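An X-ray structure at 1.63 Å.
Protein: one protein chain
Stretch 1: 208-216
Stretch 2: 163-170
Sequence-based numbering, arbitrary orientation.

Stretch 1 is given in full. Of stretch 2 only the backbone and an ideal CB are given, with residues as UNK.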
ATOM      1  N   ASN A 208      21.348  -3.385 -15.618  1.00 33.35           N
ATOM      2  CA  ASN A 208      21.435  -3.264 -17.056  1.00 36.85           C
ATOM      3  C   ASN A 208      20.420  -2.263 -17.590  1.00 34.55           C
ATOM      4  O   ASN A 208      20.760  -1.398 -18.424  1.00 36.78           O
ATOM      5  CB  ASN A 208      21.303  -4.654 -17.688  1.00 40.10           C
ATOM      6  CG  ASN A 208      22.591  -5.449 -17.572  1.00 41.68           C
ATOM      7  OD1 ASN A 208      23.649  -4.870 -17.563  1.00 43.78           O
ATOM      8  ND2 ASN A 208      22.499  -6.745 -17.435  1.00 41.19           N
ATOM      9  N   GLN A 209      19.216  -2.332 -17.050  1.00 36.98           N
ATOM     10  CA  GLN A 209      18.145  -1.397 -17.490  1.00 37.26           C
ATOM     11  C   GLN A 209      18.418   0.056 -17.139  1.00 36.61           C
ATOM     12  O   GLN A 209      18.199   0.952 -17.950  1.00 36.27           O
ATOM     13  CB  GLN A 209      16.819  -1.850 -16.987  1.00 37.63           C
ATOM     14  CG  GLN A 209      16.296  -3.114 -17.636  1.00 38.38           C
ATOM     15  CD  GLN A 209      15.891  -2.855 -19.079  1.00 50.14           C
ATOM     16  OE1 GLN A 209      15.272  -1.833 -19.381  1.00 54.25           O
ATOM     17  NE2 GLN A 209      16.244  -3.760 -19.970  1.00 49.80           N
ATOM     18  N   MET A 210      18.972   0.295 -15.956  1.00 33.46           N
ATOM     19  CA  MET A 210      19.344   1.651 -15.580  1.00 32.64           C
ATOM     20  C   MET A 210      20.420   2.272 -16.430  1.00 35.82           C
ATOM     21  O   MET A 210      20.356   3.460 -16.749  1.00 37.28           O
ATOM     22  CB  MET A 210      19.758   1.677 -14.115  1.00 35.65           C
ATOM     23  CG  MET A 210      18.582   1.529 -13.167  1.00 34.03           C
ATOM     24  SD  MET A 210      18.988   1.412 -11.389  1.00 33.93           S
ATOM     25  CE  MET A 210      19.446   3.085 -11.078  1.00 35.32           C
ATOM     26  N   ARG A 211      21.447   1.498 -16.756  1.00 37.16           N
ATOM     27  CA  ARG A 211      22.472   2.004 -17.648  1.00 42.54           C
ATOM     28  C   ARG A 211      21.880   2.290 -19.019  1.00 44.76           C
ATOM     29  O   ARG A 211      22.079   3.369 -19.581  1.00 49.06           O
ATOM     30  CB  ARG A 211      23.610   1.016 -17.767  1.00 43.38           C
ATOM     31  CG  ARG A 211      24.448   0.933 -16.514  1.00 46.59           C
ATOM     32  CD  ARG A 211      25.858   0.560 -16.877  1.00 62.03           C
ATOM     33  NE  ARG A 211      26.476   1.436 -17.894  1.00 57.13           N
ATOM     34  CZ  ARG A 211      26.889   1.070 -19.124  1.00 65.01           C
ATOM     35  NH1 ARG A 211      26.759  -0.172 -19.583  1.00 63.83           N
ATOM     36  NH2 ARG A 211      27.454   1.971 -19.921  1.00 61.82           N
ATOM     37  N   SER A 212      21.145   1.315 -19.532  1.00 43.91           N
ATOM     38  CA  SER A 212      20.576   1.402 -20.860  1.00 48.26           C
ATOM     39  C   SER A 212      19.688   2.640 -20.991  1.00 45.59           C
ATOM     40  O   SER A 212      19.776   3.345 -21.988  1.00 46.52           O
ATOM     41  CB  SER A 212      19.801   0.124 -21.159  1.00 49.42           C
ATOM     42  OG  SER A 212      19.098   0.265 -22.362  1.00 63.95           O
ATOM     43  N   HIS A 213      18.851   2.915 -19.986  1.00 42.99           N
ATOM     44  CA  HIS A 213      17.950   4.084 -20.004  1.00 44.56           C
ATOM     45  C   HIS A 213      18.440   5.272 -19.208  1.00 39.84           C
ATOM     46  O   HIS A 213      17.709   6.195 -19.011  1.00 44.55           O
ATOM     47  CB  HIS A 213      16.547   3.713 -19.540  1.00 44.12           C
ATOM     48  CG  HIS A 213      15.983   2.532 -20.258  1.00 49.95           C
ATOM     49  ND1 HIS A 213      15.648   2.566 -21.589  1.00 60.11           N
ATOM     50  CD2 HIS A 213      15.708   1.276 -19.833  1.00 52.77           C
ATOM     51  CE1 HIS A 213      15.212   1.379 -21.964  1.00 66.43           C
ATOM     52  NE2 HIS A 213      15.231   0.580 -20.913  1.00 59.21           N
ATOM     53  N   LYS A 214      19.703   5.261 -18.777  1.00 37.20           N
ATOM     54  CA  LYS A 214      20.272   6.415 -18.082  1.00 37.88           C
ATOM     55  C   LYS A 214      19.381   6.852 -16.924  1.00 38.75           C
ATOM     56  O   LYS A 214      19.156   8.034 -16.701  1.00 35.63           O
ATOM     57  CB  LYS A 214      20.531   7.577 -19.051  1.00 45.76           C
ATOM     58  CG  LYS A 214      21.741   7.358 -19.964  1.00 52.92           C
ATOM     59  CD  LYS A 214      22.207   8.692 -20.563  1.00 62.00           C
ATOM     60  CE  LYS A 214      23.433   8.550 -21.453  1.00 74.38           C
ATOM     61  NZ  LYS A 214      23.172   7.687 -22.634  1.00 77.69           N
ATOM     62  N   ILE A 215      18.950   5.868 -16.146  1.00 37.91           N
ATOM     63  CA  ILE A 215      18.092   6.125 -14.988  1.00 34.39           C
ATOM     64  C   ILE A 215      18.912   6.716 -13.845  1.00 31.54           C
ATOM     65  O   ILE A 215      20.028   6.286 -13.570  1.00 29.59           O
ATOM     66  CB  ILE A 215      17.361   4.850 -14.566  1.00 38.28           C
ATOM     67  CG1 ILE A 215      16.483   4.378 -15.737  1.00 42.03           C
ATOM     68  CG2 ILE A 215      16.549   5.152 -13.329  1.00 36.82           C
ATOM     69  CD1 ILE A 215      15.938   2.981 -15.636  1.00 38.77           C
ATOM     70  N   LYS A 216      18.379   7.758 -13.217  1.00 29.00           N
ATOM     71  CA  LYS A 216      19.155   8.614 -12.339  1.00 32.75           C
ATOM     72  C   LYS A 216      19.063   8.281 -10.826  1.00 26.75           C
ATOM     73  O   LYS A 216      19.955   8.589 -10.087  1.00 25.21           O
ATOM     74  CB  LYS A 216      18.662  10.054 -12.534  1.00 42.68           C
ATOM     75  CG  LYS A 216      18.859  10.584 -13.953  1.00 49.81           C
ATOM     76  CD  LYS A 216      20.318  10.708 -14.290  1.00 53.27           C
ATOM     77  CE  LYS A 216      20.486  11.084 -15.755  1.00 67.30           C
ATOM     78  NZ  LYS A 216      21.871  10.771 -16.193  1.00 69.98           N
ATOM     79  N   UNK A 163       9.693  12.370 -20.887  1.00 44.19           N
ATOM     80  CA  UNK A 163       9.418  10.920 -21.080  1.00 49.04           C
ATOM     81  C   UNK A 163      10.580   9.962 -20.834  1.00 53.04           C
ATOM     82  O   UNK A 163      10.397   8.880 -20.282  1.00 52.01           O
ATOM     83  CB  UNK A 163       8.930  10.697 -22.513  1.00 49.04           C
ATOM     84  N   UNK A 164      11.789  10.395 -21.169  1.00 47.31           N
ATOM     85  CA  UNK A 164      12.969   9.587 -20.957  1.00 49.06           C
ATOM     86  C   UNK A 164      13.212   9.345 -19.472  1.00 46.19           C
ATOM     87  O   UNK A 164      13.975   8.456 -19.102  1.00 43.04           O
ATOM     88  CB  UNK A 164      14.189  10.256 -21.594  1.00 49.06           C
ATOM     89  N   UNK A 165      12.595  10.159 -18.617  1.00 36.12           N
ATOM     90  CA  UNK A 165      12.891  10.119 -17.195  1.00 40.42           C
ATOM     91  C   UNK A 165      11.726   9.521 -16.427  1.00 31.91           C
ATOM     92  O   UNK A 165      11.698   9.592 -15.181  1.00 35.76           O
ATOM     93  CB  UNK A 165      13.212  11.520 -16.671  1.00 40.42           C
ATOM     94  N   UNK A 166      10.768   8.917 -17.151  1.00 29.23           N
ATOM     95  CA  UNK A 166       9.574   8.380 -16.520  1.00 26.37           C
ATOM     96  C   UNK A 166       9.743   6.911 -16.011  1.00 22.29           C
ATOM     97  O   UNK A 166       9.160   5.954 -16.511  1.00 25.72           O
ATOM     98  CB  UNK A 166       8.416   8.453 -17.518  1.00 26.37           C
ATOM     99  N   UNK A 167      10.554   6.802 -14.999  1.00 23.75           N
ATOM    100  CA  UNK A 167      10.921   5.518 -14.376  1.00 25.06           C
ATOM    101  C   UNK A 167      10.783   5.663 -12.899  1.00 22.74           C
ATOM    102  O   UNK A 167      11.285   6.652 -12.319  1.00 29.83           O
ATOM    103  CB  UNK A 167      12.341   5.083 -14.743  1.00 25.06           C
ATOM    104  N   UNK A 168      10.149   4.682 -12.270  1.00 19.99           N
ATOM    105  CA  UNK A 168      10.072   4.589 -10.793  1.00 18.62           C
ATOM    106  C   UNK A 168      10.930   3.350 -10.480  1.00 24.90           C
ATOM    107  O   UNK A 168      10.531   2.249 -10.872  1.00 22.37           O
ATOM    108  CB  UNK A 168       8.639   4.464 -10.271  1.00 18.62           C
ATOM    109  N   UNK A 169      12.080   3.548  -9.855  1.00 20.56           N
ATOM    110  CA  UNK A 169      13.036   2.429  -9.548  1.00 22.78           C
ATOM    111  C   UNK A 169      13.241   2.262  -8.036  1.00 20.21           C
ATOM    112  O   UNK A 169      13.619   3.173  -7.343  1.00 19.26           O
ATOM    113  CB  UNK A 169      14.390   2.683 -10.215  1.00 22.78           C
ATOM    114  N   UNK A 170      12.881   1.102  -7.562  1.00 18.57           N
ATOM    115  CA  UNK A 170      12.780   0.873  -6.133  1.00 18.27           C
ATOM    116  C   UNK A 170      13.454  -0.456  -5.825  1.00 20.72           C
ATOM    117  O   UNK A 170      13.980  -1.121  -6.728  1.00 19.46           O
ATOM    118  CB  UNK A 170      11.323   0.882  -5.666  1.00 18.27           C
TER

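Position 163 opens stretch 2 in a 3-10 segment, with phi/psi -52/-35. Its ideal CB has nothing of stretch 1 within 5.5 Å. Many residues would do, and a phi near -50° also allows proline. The residue is Pro 163.

Position 164 has its CA 7.5 Å from CA of His 213, but its CB points sideways into open space. A polar or charged side chain would suit it, and stretch 1 does not choose among them. The residue is Glu 164, poorly ordered. Its approach to stretch 1 is through the backbone, with its O 4.4 Å from O of His 213.

Position 165 lies beside Ile 215, CA to CA 6.9 Å, yet its CB also points sideways. Long polar chains fit well, though small ones would not be excluded. The residue is Lys 165, extended, and it makes no close contact with stretch 1.

Position 166 is out of reach of stretch 1, which therefore sets no preference. The residue is Arg 166, whose side chain is hydrogen-bonded elsewhere in the structure.

Position 167 begins the strand, at phi/psi -132/134, and its CB points toward stretch 1. The ideal CB is 4.3 Å from CD1 of Ile 215. The imidazole of His 213 and the end of Gln 209 lie further along. An apolar or aromatic side chain is expected; leucine, phenylalanine, tyrosine or tryptophan are all plausible. A flat ring could use both the methyl and the imidazole. The residue is Trp 167, chi1 m. CD1 of Ile 215 sits over one face of the indole, 3.6 Å from CD2 of Trp 167, as a CH-pi contact. The six-membered ring makes an offset stack with His 213, planes at 27° and centroids 4.7 Å apart; CZ2 of Trp 167 is 3.4 Å from CD2 of His 213.

Position 168 points away, so stretch 1 sets no preference. The residue is Phe 168.

Position 169 points back toward stretch 1. Its ideal CB is 4.5 Å from CG2 of Ile 215 and 4.9 Å from SD of Met 210. This apolar site suits valine or isoleucine, and alanine would leave wider gaps. The residue is Val 169, chi1 t. Its CG2 is 3.7 Å from CG2 of Ile 215, and its CG1 is 3.9 Å from SD of Met 210.

Position 170 is out of reach and left open by stretch 1. The residue is Thr 170.

Stretch 2, residues 163-170: PEKRWFVT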
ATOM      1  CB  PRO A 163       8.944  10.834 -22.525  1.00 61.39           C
ATOM      2  CG  PRO A 163       8.462  12.209 -22.849  1.00 53.36           C
ATOM      3  CD  PRO A 163       9.244  13.180 -22.030  1.00 52.62           C
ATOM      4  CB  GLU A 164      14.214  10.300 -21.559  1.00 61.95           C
ATOM      5  CG  GLU A 164      14.053  10.809 -22.991  1.00 74.34           C
ATOM      6  CD  GLU A 164      13.617   9.719 -23.965  1.00 94.37           C
ATOM      7  OE1 GLU A 164      14.449   8.830 -24.268  1.00108.28           O
ATOM      8  OE2 GLU A 164      12.448   9.752 -24.432  1.00 89.06           O
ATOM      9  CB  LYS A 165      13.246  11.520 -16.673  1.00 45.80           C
ATOM     10  CG  LYS A 165      14.632  12.001 -17.078  1.00 57.24           C
ATOM     11  CD  LYS A 165      14.817  13.489 -16.810  1.00 63.74           C
ATOM     12  CE  LYS A 165      16.105  14.022 -17.416  1.00 72.52           C
ATOM     13  NZ  LYS A 165      16.121  15.510 -17.453  1.00 83.49           N
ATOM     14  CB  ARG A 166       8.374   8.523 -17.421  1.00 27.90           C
ATOM     15  CG  ARG A 166       8.050  10.021 -17.674  1.00 31.43           C
ATOM     16  CD  ARG A 166       7.086  10.253 -18.843  1.00 35.91           C
ATOM     17  NE  ARG A 166       5.795   9.863 -18.412  1.00 37.02           N
ATOM     18  CZ  ARG A 166       4.841  10.641 -17.852  1.00 26.16           C
ATOM     19  NH1 ARG A 166       4.915  11.941 -17.704  1.00 31.09           N
ATOM     20  NH2 ARG A 166       3.788  10.022 -17.463  1.00 21.10           N
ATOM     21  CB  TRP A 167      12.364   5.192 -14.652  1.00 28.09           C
ATOM     22  CG  TRP A 167      12.621   4.822 -16.043  1.00 28.66           C
ATOM     23  CD1 TRP A 167      13.044   5.630 -17.040  1.00 31.55           C
ATOM     24  CD2 TRP A 167      12.478   3.531 -16.601  1.00 27.54           C
ATOM     25  NE1 TRP A 167      13.145   4.934 -18.186  1.00 35.95           N
ATOM     26  CE2 TRP A 167      12.795   3.633 -17.949  1.00 33.40           C
ATOM     27  CE3 TRP A 167      12.099   2.299 -16.089  1.00 33.40           C
ATOM     28  CZ2 TRP A 167      12.776   2.541 -18.803  1.00 40.03           C
ATOM     29  CZ3 TRP A 167      12.079   1.210 -16.939  1.00 36.19           C
ATOM     30  CH2 TRP A 167      12.402   1.340 -18.271  1.00 37.95           C
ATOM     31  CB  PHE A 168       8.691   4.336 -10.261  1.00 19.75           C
ATOM     32  CG  PHE A 168       7.755   5.493 -10.367  1.00 21.30           C
ATOM     33  CD1 PHE A 168       8.219   6.807 -10.431  1.00 19.56           C
ATOM     34  CD2 PHE A 168       6.390   5.255 -10.402  1.00 18.13           C
ATOM     35  CE1 PHE A 168       7.289   7.838 -10.527  1.00 20.13           C
ATOM     36  CE2 PHE A 168       5.486   6.300 -10.496  1.00 19.52           C
ATOM     37  CZ  PHE A 168       5.953   7.584 -10.556  1.00 20.92           C
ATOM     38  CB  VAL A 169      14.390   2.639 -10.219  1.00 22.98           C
ATOM     39  CG1 VAL A 169      15.346   1.450  -9.987  1.00 25.01           C
ATOM     40  CG2 VAL A 169      14.173   2.856 -11.714  1.00 24.87           C
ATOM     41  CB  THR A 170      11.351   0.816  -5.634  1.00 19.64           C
ATOM     42  OG1 THR A 170      10.678  -0.189  -6.370  1.00 19.16           O
ATOM     43  CG2 THR A 170      10.637   2.133  -5.808  1.00 21.00           C
TER
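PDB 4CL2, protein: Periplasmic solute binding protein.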